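Local coordinates for protein arabinan endo-1,5-alpha-l-arabinosidase A (Cellvibrio cellulosa, PDB 1GYH) that hydrolyses the alpha-1,5-linked arabinofuranosyl backbone of linear arabinan, releasing almost exclusively arabinotriose, as part of plant cell wall breakdown, at residues A[269-281]-A[286-298]. Residues are numbered along the deposited sequence; the frame is centred on the assembly and turned at random.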
loop_
_atom_site.group_PDB
_atom_site.type_symbol
_atom_site.label_atom_id
_atom_site.label_comp_id
_atom_site.label_asym_id
_atom_site.label_seq_id
_atom_site.Cartn_x
_atom_site.Cartn_y
_atom_site.Cartn_z
ATOM N N ASP A 269 -4.520 -18.011 8.431
ATOM C CA ASP A 269 -4.732 -19.151 9.344
ATOM C C ASP A 269 -5.272 -18.698 10.709
ATOM O O ASP A 269 -4.773 -19.139 11.756
ATOM C CB ASP A 269 -3.437 -19.931 9.555
ATOM C CG ASP A 269 -2.787 -20.322 8.264
ATOM O OD1 ASP A 269 -3.464 -20.819 7.329
ATOM O OD2 ASP A 269 -1.578 -20.150 8.083
ATOM N N GLY A 270 -6.248 -17.789 10.682
ATOM C CA GLY A 270 -7.043 -17.451 11.867
ATOM C C GLY A 270 -6.402 -16.435 12.790
ATOM O O GLY A 270 -6.896 -16.205 13.894
ATOM N N LYS A 271 -5.329 -15.780 12.335
ATOM C CA LYS A 271 -4.696 -14.707 13.122
ATOM C C LYS A 271 -4.382 -13.509 12.219
ATOM O O LYS A 271 -4.255 -13.661 11.007
ATOM C CB LYS A 271 -3.408 -15.203 13.739
ATOM C CG LYS A 271 -3.626 -16.193 14.862
ATOM C CD LYS A 271 -2.333 -16.911 15.200
ATOM C CE LYS A 271 -1.312 -15.955 15.863
ATOM N NZ LYS A 271 -1.859 -15.319 17.096
ATOM N N ASP A 272 -4.217 -12.334 12.812
ATOM C CA ASP A 272 -4.082 -11.118 12.007
ATOM C C ASP A 272 -2.700 -10.485 12.158
ATOM O O ASP A 272 -2.084 -10.558 13.245
ATOM C CB ASP A 272 -5.144 -10.121 12.406
ATOM C CG ASP A 272 -6.562 -10.718 12.411
ATOM O OD1 ASP A 272 -6.961 -11.467 11.474
ATOM O OD2 ASP A 272 -7.357 -10.423 13.338
ATOM N N TYR A 273 -2.252 -9.821 11.076
ATOM C CA TYR A 273 -0.883 -9.320 10.960
ATOM C C TYR A 273 -0.866 -7.944 10.278
ATOM O O TYR A 273 -1.597 -7.680 9.335
ATOM C CB TYR A 273 -0.006 -10.315 10.199
ATOM C CG TYR A 273 0.091 -11.712 10.872
ATOM C CD1 TYR A 273 -0.860 -12.691 10.600
ATOM C CD2 TYR A 273 1.135 -12.037 11.750
ATOM C CE1 TYR A 273 -0.797 -13.961 11.196
ATOM C CE2 TYR A 273 1.221 -13.313 12.361
ATOM C CZ TYR A 273 0.255 -14.267 12.055
ATOM O OH TYR A 273 0.308 -15.541 12.581
ATOM N N LEU A 274 -0.052 -7.070 10.814
ATOM C CA LEU A 274 0.233 -5.745 10.252
ATOM C C LEU A 274 1.659 -5.799 9.607
ATOM O O LEU A 274 2.600 -6.266 10.244
ATOM C CB LEU A 274 0.228 -4.724 11.381
ATOM C CG LEU A 274 0.402 -3.251 10.927
ATOM C CD1 LEU A 274 -0.781 -2.744 10.222
ATOM C CD2 LEU A 274 0.699 -2.357 12.107
ATOM N N VAL A 275 1.790 -5.323 8.367
ATOM C CA VAL A 275 3.046 -5.417 7.557
ATOM C C VAL A 275 3.409 -3.964 7.159
ATOM O O VAL A 275 2.578 -3.249 6.627
ATOM C CB VAL A 275 2.850 -6.303 6.314
ATOM C CG1 VAL A 275 4.149 -6.488 5.479
ATOM C CG2 VAL A 275 2.402 -7.700 6.727
ATOM N N LEU A 276 4.614 -3.528 7.469
ATOM C CA LEU A 276 5.008 -2.124 7.238
ATOM C C LEU A 276 6.527 -1.951 7.082
ATOM O O LEU A 276 7.300 -2.898 7.296
ATOM C CB LEU A 276 4.505 -1.237 8.389
ATOM C CG LEU A 276 4.948 -1.498 9.836
ATOM C CD1 LEU A 276 6.392 -1.072 10.052
ATOM C CD2 LEU A 276 4.102 -0.712 10.791
ATOM N N HIS A 277 6.955 -0.741 6.693
ATOM C CA HIS A 277 8.376 -0.411 6.774
ATOM C C HIS A 277 8.626 0.605 7.867
ATOM O O HIS A 277 7.740 1.393 8.208
ATOM C CB HIS A 277 8.969 0.043 5.426
ATOM C CG HIS A 277 8.536 1.407 4.975
ATOM N ND1 HIS A 277 7.676 1.595 3.912
ATOM C CD2 HIS A 277 8.868 2.645 5.416
ATOM C CE1 HIS A 277 7.497 2.890 3.714
ATOM N NE2 HIS A 277 8.189 3.553 4.625
ATOM N N ALA A 278 9.833 0.567 8.405
ATOM C CA ALA A 278 10.239 1.438 9.477
ATOM C C ALA A 278 11.706 1.824 9.327
ATOM O O ALA A 278 12.549 0.968 9.075
ATOM C CB ALA A 278 9.972 0.754 10.855
ATOM N N TYR A 279 12.011 3.117 9.551
ATOM C CA TYR A 279 13.374 3.626 9.311
ATOM C C TYR A 279 14.292 3.473 10.536
ATOM O O TYR A 279 14.061 4.096 11.581
ATOM C CB TYR A 279 13.296 5.119 8.854
ATOM C CG TYR A 279 12.392 5.382 7.637
ATOM C CD1 TYR A 279 12.805 5.070 6.315
ATOM C CD2 TYR A 279 11.136 5.949 7.780
ATOM C CE1 TYR A 279 11.956 5.303 5.206
ATOM C CE2 TYR A 279 10.295 6.181 6.663
ATOM C CZ TYR A 279 10.710 5.880 5.366
ATOM O OH TYR A 279 9.860 6.122 4.236
ATOM N N GLU A 280 15.359 2.701 10.404
ATOM C CA GLU A 280 16.189 2.323 11.533
ATOM C C GLU A 280 17.244 3.361 11.793
ATOM O O GLU A 280 18.224 3.450 11.030
ATOM C CB GLU A 280 16.896 0.975 11.271
ATOM C CG GLU A 280 17.530 0.372 12.516
ATOM C CD GLU A 280 18.072 -1.042 12.319
ATOM O OE1 GLU A 280 18.064 -1.583 11.196
ATOM O OE2 GLU A 280 18.535 -1.614 13.330
ATOM N N ALA A 281 17.107 4.079 12.910
ATOM C CA ALA A 281 18.019 5.158 13.226
ATOM C C ALA A 281 19.463 4.711 13.363
ATOM O O ALA A 281 20.362 5.451 12.995
ATOM C CB ALA A 281 17.577 5.897 14.475
ATOM N N LEU A 286 17.788 3.506 7.229
ATOM C CA LEU A 286 17.391 2.559 6.182
ATOM C C LEU A 286 16.149 1.745 6.607
ATOM O O LEU A 286 16.172 1.025 7.608
ATOM C CB LEU A 286 18.551 1.614 5.849
ATOM C CG LEU A 286 18.306 0.563 4.734
ATOM C CD1 LEU A 286 17.893 1.221 3.410
ATOM C CD2 LEU A 286 19.539 -0.329 4.524
ATOM N N GLN A 287 15.121 1.862 5.792
ATOM C CA GLN A 287 13.816 1.225 5.931
ATOM C C GLN A 287 13.984 -0.313 5.993
ATOM O O GLN A 287 14.663 -0.908 5.148
ATOM C CB GLN A 287 12.941 1.600 4.727
ATOM C CG GLN A 287 13.634 1.413 3.366
ATOM C CD GLN A 287 14.248 2.700 2.763
ATOM O OE1 GLN A 287 14.708 3.604 3.489
ATOM N NE2 GLN A 287 14.309 2.745 1.432
ATOM N N LYS A 288 13.397 -0.933 7.034
ATOM C CA LYS A 288 13.388 -2.372 7.183
ATOM C C LYS A 288 11.928 -2.873 7.197
ATOM O O LYS A 288 11.010 -2.170 7.657
ATOM C CB LYS A 288 14.068 -2.760 8.493
ATOM C CG LYS A 288 15.495 -2.299 8.680
ATOM C CD LYS A 288 16.438 -2.682 7.561
ATOM C CE LYS A 288 17.920 -2.382 7.896
ATOM N NZ LYS A 288 18.110 -1.105 8.546
ATOM N N LEU A 289 11.740 -4.096 6.692
ATOM C CA LEU A 289 10.494 -4.838 6.862
ATOM C C LEU A 289 10.177 -5.096 8.337
ATOM O O LEU A 289 11.048 -5.514 9.115
ATOM C CB LEU A 289 10.595 -6.186 6.165
ATOM C CG LEU A 289 9.347 -7.086 6.349
ATOM C CD1 LEU A 289 8.152 -6.493 5.655
ATOM C CD2 LEU A 289 9.641 -8.437 5.821
ATOM N N LYS A 290 8.916 -4.882 8.704
ATOM C CA LYS A 290 8.427 -5.260 10.037
ATOM C C LYS A 290 7.031 -5.920 9.893
ATOM O O LYS A 290 6.176 -5.421 9.169
ATOM C CB LYS A 290 8.408 -4.084 11.015
ATOM C CG LYS A 290 9.714 -3.523 11.405
ATOM C CD LYS A 290 10.671 -4.474 12.152
ATOM C CE LYS A 290 12.093 -3.943 12.172
ATOM N NZ LYS A 290 13.072 -4.760 12.964
ATOM N N ILE A 291 6.864 -7.086 10.521
ATOM C CA ILE A 291 5.570 -7.782 10.633
ATOM C C ILE A 291 5.239 -7.865 12.138
ATOM O O ILE A 291 6.069 -8.322 12.940
ATOM C CB ILE A 291 5.654 -9.205 10.043
ATOM C CG1 ILE A 291 6.117 -9.153 8.589
ATOM C CG2 ILE A 291 4.285 -9.923 10.190
ATOM C CD1 ILE A 291 6.232 -10.456 7.906
ATOM N N LEU A 292 4.075 -7.341 12.515
ATOM C CA LEU A 292 3.623 -7.262 13.902
ATOM C C LEU A 292 2.314 -8.022 14.061
ATOM O O LEU A 292 1.501 -8.073 13.120
ATOM C CB LEU A 292 3.365 -5.820 14.345
ATOM C CG LEU A 292 4.582 -4.856 14.383
ATOM C CD1 LEU A 292 4.778 -4.350 13.049
ATOM C CD2 LEU A 292 4.318 -3.656 15.324
ATOM N N ASN A 293 2.114 -8.612 15.240
ATOM C CA ASN A 293 0.822 -9.265 15.547
ATOM C C ASN A 293 -0.237 -8.205 15.796
ATOM O O ASN A 293 -0.040 -7.265 16.554
ATOM C CB ASN A 293 0.966 -10.237 16.744
ATOM C CG ASN A 293 1.972 -11.349 16.469
ATOM O OD1 ASN A 293 1.734 -12.222 15.617
ATOM N ND2 ASN A 293 3.138 -11.305 17.167
ATOM N N LEU A 294 -1.362 -8.341 15.111
ATOM C CA LEU A 294 -2.444 -7.391 15.164
ATOM C C LEU A 294 -3.518 -7.928 16.128
ATOM O O LEU A 294 -4.153 -8.971 15.846
ATOM C CB LEU A 294 -3.015 -7.186 13.753
ATOM C CG LEU A 294 -3.993 -6.039 13.454
ATOM C CD1 LEU A 294 -3.492 -4.692 13.920
ATOM C CD2 LEU A 294 -4.246 -6.028 11.912
ATOM N N HIS A 295 -3.725 -7.201 17.221
ATOM C CA HIS A 295 -4.763 -7.523 18.249
ATOM C C HIS A 295 -5.975 -6.574 18.149
ATOM O O HIS A 295 -5.946 -5.608 17.388
ATOM C CB HIS A 295 -4.173 -7.457 19.676
ATOM C CG HIS A 295 -2.941 -8.281 19.834
ATOM N ND1 HIS A 295 -1.672 -7.754 19.685
ATOM C CD2 HIS A 295 -2.780 -9.610 20.020
ATOM C CE1 HIS A 295 -0.785 -8.724 19.813
ATOM N NE2 HIS A 295 -1.430 -9.861 20.007
ATOM N N TRP A 296 -7.041 -6.877 18.901
ATOM C CA TRP A 296 -8.281 -6.080 18.905
ATOM C C TRP A 296 -8.745 -5.866 20.331
ATOM O O TRP A 296 -8.835 -6.818 21.100
ATOM C CB TRP A 296 -9.377 -6.752 18.033
ATOM C CG TRP A 296 -8.849 -7.099 16.665
ATOM C CD1 TRP A 296 -8.109 -8.187 16.349
ATOM C CD2 TRP A 296 -8.914 -6.300 15.472
ATOM N NE1 TRP A 296 -7.728 -8.143 15.029
ATOM C CE2 TRP A 296 -8.200 -6.987 14.470
ATOM C CE3 TRP A 296 -9.493 -5.061 15.150
ATOM C CZ2 TRP A 296 -8.086 -6.515 13.173
ATOM C CZ3 TRP A 296 -9.361 -4.581 13.864
ATOM C CH2 TRP A 296 -8.663 -5.302 12.894
ATOM N N ASP A 297 -9.027 -4.614 20.690
ATOM C CA ASP A 297 -9.367 -4.247 22.051
ATOM C C ASP A 297 -10.863 -4.395 22.328
ATOM O O ASP A 297 -11.621 -4.761 21.447
ATOM C CB ASP A 297 -8.838 -2.828 22.436
ATOM C CG ASP A 297 -9.552 -1.650 21.717
ATOM O OD1 ASP A 297 -10.684 -1.778 21.151
ATOM O OD2 ASP A 297 -8.993 -0.500 21.703
ATOM N N GLY A 298 -11.237 -4.121 23.571
ATOM C CA GLY A 298 -12.612 -4.242 24.080
ATOM C C GLY A 298 -13.648 -3.352 23.424
ATOM O O GLY A 298 -14.842 -3.616 23.530
HETATM O O HOH W 1 -0.940 -12.499 15.065
HETATM O O HOH W 2 -4.826 -11.652 15.736
#
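Val275 meets Leu289 and Ile291 at the apolar centre of an antiparallel beta hairpin. The hairpin supplies the two middle strands of one four-stranded blade of the five-bladed beta-propeller. Val275 CG1, anti to the backbone N (chi1 -177°), lies 4.0 Å from Leu289 CD1, while its other branch, CG2, turns to Ile291 CG1. Met12 of strand 11-15 packs on both Val275 and Ile291. On the opposite face, Leu276 CD1 sits 3.8 Å from Lys290 CB, and Leu276 CG lies somewhat farther from Leu292 CD1. The NZ of Lys290 leads away to the carbonyls of Leu309 and Tyr312 and to Gln4. Paired backbone bonds join Leu274 with Leu292, Leu276 with Lys290, and Ala278 with Lys288.

Toward the turn, Gln287, a probable substrate-binding residue, brings OE1 to the edge of the Tyr279 ring, 3.7 Å from CE1. The amide stands nearly upright to that ring. Tyr279 OH bonds His8, and a weak bond reaches it from His277 NE2. His277 ND1 bonds the backbone N of Asp9, the probable proton acceptor, so this face borders the active site. On the other face, shared with Leu276 and Lys290, Lys288 NZ forms a salt bridge with Glu280 OE1 at 2.7 Å. It also pairs with Asp283 and bonds Leu286 O.

At the other end, Leu294 N bonds Asp272 O, and one water links that same oxygen to Asn293 OD1. The Asp272 carboxylate stands almost perpendicular to the Trp296 indole. Lys199 also forms a salt bridge with Asp272 OD2. Trp296 NE1 donates to the anti side of Asp272 OD2 at 2.9 Å, in a bent bond of 143°.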